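Local atomic coordinates of histidine acid phosphatase (Hafnia alvei, PDB entry 4ARU), a protein that belongs to branch 2 of the histidine phosphatase superfamily, whose members pair an alpha/beta domain with a largely helical one. Residues N158-L172 with A213-L225. Sequence-based numbering, arbitrary orientation.
Sequences NQRYQASLALMSSVL and AVGLASTLAEIFL
M168 enters helix 213-225 as a knob in a hole formed by A217, L220, A221 and F224. Its CG stands anti to the backbone N (chi1 179°), and bends at the next two torsions turn the thioether along helix 213-225, so that CE lies 3.4 Å from A217 O. SD of M168 lies 3.8 Å from F224 CE2, oblique to the ring, in a Met-aromatic contact. V171 and F224 approach each other from opposite directions, CG1 of V171 lying 3.6 Å from F224 CE2, oblique to the ring, while CD2 of L172 reaches the ring edge near its plane. The other branch of L172, CD1, meets CD1 of L220 at 4.0 Å.

Toward the start of both segments, CD2 of L165 rests against the methyls of A213 and A217, and CG2 of V214 lies obliquely beside CD2 of Y161, the N-cap residue of helix 162-172. The amide of N158 lies against A213 and V214, OD1 of N158 being 3.5 Å from V214 CG2; its polar atoms are satisfied elsewhere, OD1 by the hydroxyl of S197 and ND2 by the carbonyl of M195, which fixes the amide's rotation.

No hydrogen bond joins the segments. The short axes cross at 56° with a closest approach of 10.7 Å. Helix 243-262 touches Y161 and S164 as well as E222, helix 191-194 packs on L165 and A213, and helix 29-33 borders L216, T219 and I223, placing this buried pair among the helices of the largely helical part of the chain, apart from the mixed sheet.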
ATOM      1  N   ASN A 158     -11.302  14.731  15.382  1.00  9.06           N
ATOM      2  CA  ASN A 158     -12.437  13.842  15.582  1.00  9.06           C
ATOM      3  C   ASN A 158     -13.741  14.508  15.119  1.00  9.65           C
ATOM      4  O   ASN A 158     -14.699  13.811  14.774  1.00  9.79           O
ATOM      5  CB  ASN A 158     -12.657  13.461  17.055  1.00  9.37           C
ATOM      6  CG  ASN A 158     -11.554  12.574  17.620  1.00  9.05           C
ATOM      7  OD1 ASN A 158     -10.595  12.224  16.923  1.00  8.65           O
ATOM      8  ND2 ASN A 158     -11.748  12.175  18.883  1.00  9.45           N
ATOM      9  N   GLN A 159     -13.806  15.826  15.195  1.00 10.63           N
ATOM     10  CA  GLN A 159     -15.024  16.539  14.824  1.00 11.99           C
ATOM     11  C   GLN A 159     -15.392  16.406  13.350  1.00 11.91           C
ATOM     12  O   GLN A 159     -16.555  16.694  12.997  1.00 12.85           O
ATOM     13  CB  GLN A 159     -14.939  17.992  15.261  1.00 13.67           C
ATOM     14  CG  GLN A 159     -14.846  18.185  16.779  1.00 15.55           C
ATOM     15  CD  GLN A 159     -15.734  17.236  17.605  1.00 16.97           C
ATOM     16  OE1 GLN A 159     -15.230  16.420  18.416  1.00 19.05           O
ATOM     17  NE2 GLN A 159     -17.041  17.288  17.379  1.00 18.28           N
ATOM     18  N   ARG A 160     -14.427  16.020  12.534  1.00 11.65           N
ATOM     19  CA  ARG A 160     -14.619  15.813  11.108  1.00 12.32           C
ATOM     20  C   ARG A 160     -15.294  14.472  10.836  1.00 11.78           C
ATOM     21  O   ARG A 160     -15.836  14.242   9.748  1.00 12.52           O
ATOM     22  CB  ARG A 160     -13.268  15.882  10.372  1.00 13.05           C
ATOM     23  CG  ARG A 160     -13.308  15.615   8.882  1.00 14.80           C
ATOM     24  CD  ARG A 160     -11.978  15.920   8.267  1.00 15.59           C
ATOM     25  NE  ARG A 160     -11.680  17.344   8.301  1.00 18.05           N
ATOM     26  CZ  ARG A 160     -10.505  17.868   7.985  1.00 18.36           C
ATOM     27  NH1 ARG A 160      -9.462  17.060   7.688  1.00 17.39           N
ATOM     28  NH2 ARG A 160     -10.380  19.207   7.993  1.00 19.54           N
ATOM     29  N   TYR A 161     -15.232  13.563  11.793  1.00 11.07           N
ATOM     30  CA  TYR A 161     -15.625  12.168  11.583  1.00 10.69           C
ATOM     31  C   TYR A 161     -16.616  11.656  12.612  1.00 10.35           C
ATOM     32  O   TYR A 161     -16.562  10.483  13.010  1.00  9.71           O
ATOM     33  CB  TYR A 161     -14.374  11.272  11.551  1.00 10.45           C
ATOM     34  CG  TYR A 161     -13.441  11.627  10.451  1.00 11.00           C
ATOM     35  CD1 TYR A 161     -13.753  11.367   9.137  1.00 11.94           C
ATOM     36  CD2 TYR A 161     -12.263  12.275  10.726  1.00 11.13           C
ATOM     37  CE1 TYR A 161     -12.877  11.721   8.106  1.00 11.93           C
ATOM     38  CE2 TYR A 161     -11.391  12.663   9.723  1.00 11.70           C
ATOM     39  CZ  TYR A 161     -11.700  12.385   8.410  1.00 11.95           C
ATOM     40  OH  TYR A 161     -10.898  12.793   7.358  1.00 12.68           O
ATOM     41  N   GLN A 162     -17.565  12.484  13.019  1.00 11.24           N
ATOM     42  CA  GLN A 162     -18.485  12.104  14.062  1.00 12.06           C
ATOM     43  C   GLN A 162     -19.304  10.865  13.726  1.00 11.53           C
ATOM     44  O   GLN A 162     -19.390   9.951  14.554  1.00 11.77           O
ATOM     45  CB  GLN A 162     -19.328  13.300  14.457  1.00 13.83           C
ATOM     46  CG  GLN A 162     -18.505  14.325  15.250  1.00 14.84           C
ATOM     47  CD  GLN A 162     -17.866  13.737  16.555  1.00 15.63           C
ATOM     48  OE1 GLN A 162     -16.656  13.453  16.648  1.00 15.39           O
ATOM     49  NE2 GLN A 162     -18.716  13.554  17.574  1.00 17.02           N
ATOM     50  N   ALA A 163     -19.870  10.780  12.537  1.00 11.10           N
ATOM     51  CA  ALA A 163     -20.679   9.601  12.185  1.00 11.09           C
ATOM     52  C   ALA A 163     -19.887   8.293  12.141  1.00 10.07           C
ATOM     53  O   ALA A 163     -20.311   7.252  12.638  1.00 10.25           O
ATOM     54  CB  ALA A 163     -21.377   9.833  10.856  1.00 11.40           C
ATOM     55  N   SER A 164     -18.703   8.340  11.554  1.00  9.19           N
ATOM     56  CA  SER A 164     -17.845   7.180  11.430  0.50  8.35           C
ATOM     57  C   SER A 164     -17.354   6.705  12.797  1.00  8.22           C
ATOM     58  O   SER A 164     -17.326   5.496  13.091  1.00  7.71           O
ATOM     59  CB  SER A 164     -16.670   7.502  10.518  0.50  7.96           C
ATOM     60  OG  SER A 164     -17.106   7.708   9.185  0.50  8.01           O
ATOM     61  N   LEU A 165     -17.003   7.665  13.657  1.00  8.04           N
ATOM     62  CA  LEU A 165     -16.561   7.292  15.009  1.00  8.15           C
ATOM     63  C   LEU A 165     -17.716   6.698  15.810  1.00  8.49           C
ATOM     64  O   LEU A 165     -17.570   5.728  16.575  1.00  8.59           O
ATOM     65  CB  LEU A 165     -15.931   8.484  15.720  1.00  8.25           C
ATOM     66  CG  LEU A 165     -14.581   8.960  15.203  1.00  7.85           C
ATOM     67  CD1 LEU A 165     -14.057  10.212  15.898  1.00  8.34           C
ATOM     68  CD2 LEU A 165     -13.566   7.838  15.355  1.00  7.58           C
ATOM     69  N   ALA A 166     -18.917   7.230  15.615  1.00  8.84           N
ATOM     70  CA  ALA A 166     -20.099   6.679  16.285  1.00  9.35           C
ATOM     71  C   ALA A 166     -20.402   5.269  15.797  1.00  9.35           C
ATOM     72  O   ALA A 166     -20.742   4.409  16.581  1.00  9.65           O
ATOM     73  CB  ALA A 166     -21.306   7.574  16.098  1.00 10.24           C
ATOM     74  N   LEU A 167     -20.204   5.044  14.498  1.00  9.11           N
ATOM     75  CA  LEU A 167     -20.391   3.687  13.967  1.00  9.07           C
ATOM     76  C   LEU A 167     -19.357   2.730  14.541  1.00  8.56           C
ATOM     77  O   LEU A 167     -19.679   1.619  14.937  1.00  9.16           O
ATOM     78  CB  LEU A 167     -20.325   3.674  12.447  1.00  8.89           C
ATOM     79  CG  LEU A 167     -20.400   2.315  11.749  1.00  8.99           C
ATOM     80  CD1 LEU A 167     -21.724   1.644  12.037  1.00  9.63           C
ATOM     81  CD2 LEU A 167     -20.186   2.504  10.261  1.00  8.84           C
ATOM     82  N   MET A 168     -18.117   3.172  14.611  1.00  8.29           N
ATOM     83  CA  MET A 168     -17.065   2.318  15.193  1.00  8.06           C
ATOM     84  C   MET A 168     -17.469   1.963  16.638  1.00  8.40           C
ATOM     85  O   MET A 168     -17.336   0.816  17.077  1.00  8.11           O
ATOM     86  CB  MET A 168     -15.699   3.003  15.186  1.00  8.01           C
ATOM     87  CG  MET A 168     -14.578   2.167  15.790  1.00  8.20           C
ATOM     88  SD  MET A 168     -14.328   0.513  15.064  1.00  8.60           S
ATOM     89  CE  MET A 168     -13.450   0.892  13.582  1.00  7.84           C
ATOM     90  N   SER A 169     -17.882   2.958  17.400  1.00  8.73           N
ATOM     91  CA  SER A 169     -18.360   2.703  18.770  1.00  9.38           C
ATOM     92  C   SER A 169     -19.425   1.627  18.859  1.00 10.04           C
ATOM     93  O   SER A 169     -19.320   0.725  19.678  1.00 10.17           O
ATOM     94  CB  SER A 169     -18.834   4.022  19.396  1.00  9.89           C
ATOM     95  OG  SER A 169     -19.242   3.848  20.741  1.00 10.70           O
ATOM     96  N   SER A 170     -20.400   1.682  17.943  1.00 10.22           N
ATOM     97  CA  SER A 170     -21.497   0.733  17.958  0.50 11.13           C
ATOM     98  C   SER A 170     -21.023  -0.670  17.554  1.00 10.64           C
ATOM     99  O   SER A 170     -21.465  -1.642  18.154  1.00 11.33           O
ATOM    100  CB  SER A 170     -22.673   1.245  17.086  0.50 11.94           C
ATOM    101  OG  SER A 170     -22.377   1.220  15.713  0.50 12.30           O
ATOM    102  N   VAL A 171     -20.139  -0.761  16.574  1.00  9.87           N
ATOM    103  CA  VAL A 171     -19.586  -2.052  16.136  1.00  9.76           C
ATOM    104  C   VAL A 171     -18.798  -2.723  17.273  1.00 10.08           C
ATOM    105  O   VAL A 171     -18.905  -3.936  17.473  1.00 10.49           O
ATOM    106  CB  VAL A 171     -18.681  -1.844  14.902  1.00  9.38           C
ATOM    107  CG1 VAL A 171     -17.805  -3.064  14.623  1.00  9.38           C
ATOM    108  CG2 VAL A 171     -19.523  -1.448  13.696  1.00  9.42           C
ATOM    109  N   LEU A 172     -18.043  -1.927  18.019  1.00  9.85           N
ATOM    110  CA  LEU A 172     -17.317  -2.408  19.180  1.00 10.36           C
ATOM    111  C   LEU A 172     -18.192  -2.684  20.379  1.00 11.43           C
ATOM    112  O   LEU A 172     -17.770  -3.410  21.277  1.00 11.55           O
ATOM    113  CB  LEU A 172     -16.271  -1.341  19.618  1.00 10.05           C
ATOM    114  CG  LEU A 172     -15.174  -1.090  18.604  1.00  9.50           C
ATOM    115  CD1 LEU A 172     -14.417   0.115  19.091  1.00  9.55           C
ATOM    116  CD2 LEU A 172     -14.253  -2.296  18.443  1.00  9.61           C
ATOM    117  N   ALA A 213      -9.015   8.670  18.787  1.00  8.67           N
ATOM    118  CA  ALA A 213     -10.081   7.879  18.239  1.00  8.55           C
ATOM    119  C   ALA A 213      -9.909   7.559  16.753  1.00  7.76           C
ATOM    120  O   ALA A 213     -10.256   6.469  16.282  1.00  7.63           O
ATOM    121  CB  ALA A 213     -11.381   8.591  18.491  1.00  9.25           C
ATOM    122  N   VAL A 214      -9.471   8.553  15.971  1.00  7.67           N
ATOM    123  CA  VAL A 214      -9.335   8.343  14.528  1.00  7.52           C
ATOM    124  C   VAL A 214      -8.208   7.349  14.285  1.00  7.40           C
ATOM    125  O   VAL A 214      -8.336   6.409  13.507  1.00  7.48           O
ATOM    126  CB  VAL A 214      -9.128   9.672  13.737  1.00  7.61           C
ATOM    127  CG1 VAL A 214      -8.816   9.370  12.287  1.00  7.52           C
ATOM    128  CG2 VAL A 214     -10.337  10.576  13.877  1.00  8.14           C
ATOM    129  N   GLY A 215      -7.061   7.569  14.924  1.00  7.51           N
ATOM    130  CA  GLY A 215      -5.930   6.623  14.793  1.00  7.65           C
ATOM    131  C   GLY A 215      -6.281   5.214  15.223  1.00  7.62           C
ATOM    132  O   GLY A 215      -5.949   4.259  14.535  1.00  8.00           O
ATOM    133  N   LEU A 216      -6.948   5.083  16.359  1.00  7.90           N
ATOM    134  CA  LEU A 216      -7.325   3.760  16.843  1.00  7.67           C
ATOM    135  C   LEU A 216      -8.368   3.120  15.942  1.00  7.39           C
ATOM    136  O   LEU A 216      -8.229   1.971  15.517  1.00  7.61           O
ATOM    137  CB  LEU A 216      -7.818   3.867  18.271  1.00  8.15           C
ATOM    138  CG  LEU A 216      -8.343   2.551  18.889  1.00  8.29           C
ATOM    139  CD1 LEU A 216      -7.292   1.478  18.942  1.00  8.31           C
ATOM    140  CD2 LEU A 216      -8.909   2.836  20.257  1.00  9.04           C
ATOM    141  N   ALA A 217      -9.390   3.872  15.582  1.00  7.42           N
ATOM    142  CA  ALA A 217     -10.413   3.362  14.680  1.00  7.55           C
ATOM    143  C   ALA A 217      -9.848   2.961  13.342  1.00  7.20           C
ATOM    144  O   ALA A 217     -10.297   1.970  12.744  1.00  7.37           O
ATOM    145  CB  ALA A 217     -11.536   4.353  14.495  1.00  7.90           C
ATOM    146  N   SER A 218      -8.842   3.673  12.839  1.00  7.45           N
ATOM    147  CA  SER A 218      -8.178   3.334  11.564  1.00  7.28           C
ATOM    148  C   SER A 218      -7.628   1.903  11.656  1.00  7.24           C
ATOM    149  O   SER A 218      -7.801   1.071  10.756  1.00  7.46           O
ATOM    150  CB  SER A 218      -7.009   4.271  11.232  1.00  7.73           C
ATOM    151  OG  SER A 218      -6.225   3.756  10.184  1.00  8.68           O
ATOM    152  N   THR A 219      -6.947   1.609  12.746  1.00  7.13           N
ATOM    153  CA  THR A 219      -6.348   0.306  12.936  1.00  7.46           C
ATOM    154  C   THR A 219      -7.438  -0.769  13.038  1.00  7.00           C
ATOM    155  O   THR A 219      -7.338  -1.808  12.385  1.00  6.66           O
ATOM    156  CB  THR A 219      -5.553   0.298  14.232  1.00  8.62           C
ATOM    157  OG1 THR A 219      -4.483   1.243  14.113  1.00  9.92           O
ATOM    158  CG2 THR A 219      -4.987  -1.045  14.521  1.00  9.57           C
ATOM    159  N   LEU A 220      -8.486  -0.511  13.811  1.00  6.98           N
ATOM    160  CA  LEU A 220      -9.552  -1.482  14.022  1.00  7.13           C
ATOM    161  C   LEU A 220     -10.257  -1.720  12.716  1.00  6.61           C
ATOM    162  O   LEU A 220     -10.620  -2.891  12.406  1.00  6.59           O
ATOM    163  CB  LEU A 220     -10.485  -1.044  15.112  1.00  7.63           C
ATOM    164  CG  LEU A 220      -9.793  -0.775  16.470  1.00  8.37           C
ATOM    165  CD1 LEU A 220     -10.829  -0.347  17.489  1.00  9.52           C
ATOM    166  CD2 LEU A 220      -8.954  -1.970  16.910  1.00  9.02           C
ATOM    167  N   ALA A 221     -10.550  -0.653  11.970  1.00  6.26           N
ATOM    168  CA  ALA A 221     -11.267  -0.820  10.719  1.00  6.27           C
ATOM    169  C   ALA A 221     -10.508  -1.692   9.732  1.00  6.13           C
ATOM    170  O   ALA A 221     -11.109  -2.537   9.067  1.00  6.62           O
ATOM    171  CB  ALA A 221     -11.558   0.536  10.068  1.00  6.19           C
ATOM    172  N   GLU A 222      -9.202  -1.497   9.664  1.00  6.05           N
ATOM    173  CA  GLU A 222      -8.382  -2.344   8.818  1.00  6.46           C
ATOM    174  C   GLU A 222      -8.378  -3.802   9.306  1.00  6.62           C
ATOM    175  O   GLU A 222      -8.408  -4.750   8.480  1.00  6.96           O
ATOM    176  CB  GLU A 222      -6.963  -1.748   8.703  1.00  6.77           C
ATOM    177  CG  GLU A 222      -5.994  -2.588   7.937  1.00  7.85           C
ATOM    178  CD  GLU A 222      -6.222  -2.618   6.438  1.00  8.45           C
ATOM    179  OE1 GLU A 222      -6.969  -1.741   5.885  1.00  8.21           O
ATOM    180  OE2 GLU A 222      -5.662  -3.530   5.788  1.00  9.45           O
ATOM    181  N   ILE A 223      -8.369  -4.005  10.615  1.00  6.36           N
ATOM    182  CA  ILE A 223      -8.438  -5.376  11.125  1.00  6.60           C
ATOM    183  C   ILE A 223      -9.753  -6.046  10.686  1.00  6.72           C
ATOM    184  O   ILE A 223      -9.762  -7.216  10.296  1.00  7.07           O
ATOM    185  CB  ILE A 223      -8.210  -5.457  12.655  1.00  6.77           C
ATOM    186  CG1 ILE A 223      -6.744  -5.075  12.914  1.00  7.10           C
ATOM    187  CG2 ILE A 223      -8.656  -6.820  13.192  1.00  7.41           C
ATOM    188  CD1 ILE A 223      -6.437  -4.832  14.365  1.00  7.49           C
ATOM    189  N   PHE A 224     -10.891  -5.342  10.750  1.00  6.46           N
ATOM    190  CA  PHE A 224     -12.132  -5.935  10.305  1.00  6.76           C
ATOM    191  C   PHE A 224     -12.050  -6.301   8.823  1.00  6.72           C
ATOM    192  O   PHE A 224     -12.504  -7.363   8.431  1.00  7.02           O
ATOM    193  CB  PHE A 224     -13.303  -4.978  10.530  1.00  6.87           C
ATOM    194  CG  PHE A 224     -13.536  -4.593  11.972  1.00  7.17           C
ATOM    195  CD1 PHE A 224     -13.267  -5.435  13.038  1.00  7.66           C
ATOM    196  CD2 PHE A 224     -14.079  -3.367  12.252  1.00  7.57           C
ATOM    197  CE1 PHE A 224     -13.517  -5.048  14.351  1.00  8.12           C
ATOM    198  CE2 PHE A 224     -14.337  -2.968  13.573  1.00  7.88           C
ATOM    199  CZ  PHE A 224     -14.051  -3.798  14.610  1.00  8.00           C
ATOM    200  N   LEU A 225     -11.474  -5.419   8.013  1.00  6.58           N
ATOM    201  CA  LEU A 225     -11.348  -5.708   6.596  1.00  7.02           C
ATOM    202  C   LEU A 225     -10.482  -6.966   6.396  1.00  7.00           C
ATOM    203  O   LEU A 225     -10.755  -7.803   5.532  1.00  7.17           O
ATOM    204  CB  LEU A 225     -10.706  -4.523   5.899  1.00  7.69           C
ATOM    205  CG  LEU A 225     -10.647  -4.696   4.369  1.00  8.83           C
ATOM    206  CD1 LEU A 225     -11.161  -3.449   3.720  1.00  9.55           C
ATOM    207  CD2 LEU A 225      -9.288  -5.072   3.849  1.00  9.77           C
TER